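Side-chain contact in designed Anbu Protein (Synthetic construct, PDB 5LOY), which forms a helical assembly and probably represents a proteasome precursor, a consensus-designed ancestral beta subunit of the Ntn-hydrolase clan involved in protein degradation: residues R84-A89 with F126-A131. Sequence-based numbering, arbitrary orientation.
Sequences RLVGEA and FLIYPA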
# COMPACT_ATOMS: atom_id res chain seq x y z
N ARG A 84 -27.74 -5.53 -4.64
CA ARG A 84 -28.70 -4.55 -4.22
C ARG A 84 -29.31 -4.87 -2.85
O ARG A 84 -29.57 -3.97 -2.06
CB ARG A 84 -29.80 -4.46 -5.27
CG ARG A 84 -30.59 -3.18 -5.19
CD ARG A 84 -31.17 -2.85 -6.56
NE ARG A 84 -32.44 -2.14 -6.43
CZ ARG A 84 -33.42 -2.18 -7.34
NH1 ARG A 84 -33.27 -2.91 -8.46
NH2 ARG A 84 -34.56 -1.50 -7.14
N LEU A 85 -29.52 -6.15 -2.55
CA LEU A 85 -29.98 -6.53 -1.21
C LEU A 85 -28.96 -6.20 -0.13
O LEU A 85 -29.34 -5.76 0.95
CB LEU A 85 -30.32 -8.02 -1.13
CG LEU A 85 -31.58 -8.48 -1.87
CD1 LEU A 85 -31.64 -10.00 -1.84
CD2 LEU A 85 -32.83 -7.86 -1.30
N VAL A 86 -27.69 -6.44 -0.40
CA VAL A 86 -26.67 -6.18 0.59
C VAL A 86 -26.60 -4.70 0.86
O VAL A 86 -26.56 -4.26 2.02
CB VAL A 86 -25.29 -6.69 0.13
CG1 VAL A 86 -24.20 -6.24 1.10
CG2 VAL A 86 -25.30 -8.21 0.01
N GLY A 87 -26.62 -3.92 -0.20
CA GLY A 87 -26.61 -2.46 -0.10
C GLY A 87 -27.80 -1.89 0.63
O GLY A 87 -27.65 -0.96 1.40
N GLU A 88 -28.98 -2.44 0.39
CA GLU A 88 -30.17 -1.95 1.08
C GLU A 88 -30.15 -2.31 2.57
O GLU A 88 -30.61 -1.55 3.40
CB GLU A 88 -31.44 -2.49 0.43
CG GLU A 88 -31.91 -1.64 -0.75
CD GLU A 88 -32.94 -2.37 -1.64
OE1 GLU A 88 -33.06 -2.03 -2.85
OE2 GLU A 88 -33.63 -3.30 -1.12
N ALA A 89 -29.61 -3.48 2.89
CA ALA A 89 -29.47 -3.91 4.28
C ALA A 89 -28.50 -2.99 5.03
O ALA A 89 -28.76 -2.59 6.16
CB ALA A 89 -28.99 -5.36 4.32
N PHE A 126 -18.99 -8.23 -7.28
CA PHE A 126 -19.41 -6.86 -6.95
C PHE A 126 -18.69 -6.30 -5.73
O PHE A 126 -18.28 -7.05 -4.85
CB PHE A 126 -20.89 -6.81 -6.64
CG PHE A 126 -21.76 -7.10 -7.82
CD1 PHE A 126 -22.00 -8.40 -8.20
CD2 PHE A 126 -22.33 -6.08 -8.55
CE1 PHE A 126 -22.80 -8.67 -9.29
CE2 PHE A 126 -23.12 -6.35 -9.66
CZ PHE A 126 -23.34 -7.64 -10.04
N LEU A 127 -18.56 -4.97 -5.69
CA LEU A 127 -18.06 -4.24 -4.52
C LEU A 127 -19.17 -3.35 -4.01
O LEU A 127 -19.73 -2.56 -4.78
CB LEU A 127 -16.86 -3.39 -4.90
CG LEU A 127 -16.28 -2.43 -3.86
CD1 LEU A 127 -15.79 -3.15 -2.64
CD2 LEU A 127 -15.11 -1.65 -4.46
N ILE A 128 -19.52 -3.49 -2.73
CA ILE A 128 -20.56 -2.64 -2.14
C ILE A 128 -19.90 -1.61 -1.25
O ILE A 128 -19.17 -1.95 -0.31
CB ILE A 128 -21.60 -3.44 -1.33
CG1 ILE A 128 -22.39 -4.36 -2.24
CG2 ILE A 128 -22.59 -2.52 -0.69
CD1 ILE A 128 -21.75 -5.70 -2.44
N TYR A 129 -20.15 -0.36 -1.56
CA TYR A 129 -19.53 0.74 -0.86
C TYR A 129 -20.24 1.06 0.45
O TYR A 129 -21.38 0.67 0.64
CB TYR A 129 -19.55 1.99 -1.74
CG TYR A 129 -18.70 1.94 -3.00
CD1 TYR A 129 -17.32 1.71 -2.93
CD2 TYR A 129 -19.26 2.23 -4.22
CE1 TYR A 129 -16.54 1.71 -4.08
CE2 TYR A 129 -18.50 2.25 -5.37
CZ TYR A 129 -17.15 1.98 -5.30
OH TYR A 129 -16.44 2.02 -6.48
N PRO A 130 -19.59 1.82 1.33
CA PRO A 130 -20.19 2.27 2.57
C PRO A 130 -21.54 2.91 2.43
O PRO A 130 -22.38 2.72 3.29
CB PRO A 130 -19.18 3.31 3.07
CG PRO A 130 -17.87 2.78 2.62
CD PRO A 130 -18.15 2.16 1.28
N ALA A 131 -21.75 3.67 1.37
CA ALA A 131 -23.06 4.31 1.17
C ALA A 131 -24.16 3.34 0.69
O ALA A 131 -25.33 3.71 0.62
CB ALA A 131 -22.92 5.46 0.19
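Ile-128, at the end of strand 124-128, directs its branched side chain at Val-86 and Gly-87 on helix 79-94. From CB the chain forks toward the helix; CG2 lies closest to Gly-87, while the CG1 methyl of Val-86 is near both branches. The CG2 methyl of Ile-128 meets the backbone of Gly-87 directly, 4.1 Å from its CA, and the CA atoms of Gly-87 and Ile-128 are 6.4 Å apart. The other arm stands beside the backbone N (chi1 -65°) and passes alongside Val-86, with Ile-128 CG1 4.2 Å from Val-86 CG1. Beyond it, the terminal methyl is turned back along the strand by a chi2 of 87°, and Ile-128 CD1 lies 4.3 Å from Val-86 CG1, which thus faces the fork of the isoleucine.

This is helix-on-sheet packing within one layer pair of the Ntn-hydrolase αββα sandwich, here between helix 79-94 and the five-stranded sheet. Phe-134 and Leu-114 on the flanking strands also touch Ile-128, while Val-86 reaches Phe-112 of strand 110-118 and Leu-62 of helix 52-62. No hydrogen bond or salt bridge links the segments, and their three touching residues are buried, so the junction rests on apolar van der Waals contact and exclusion of water.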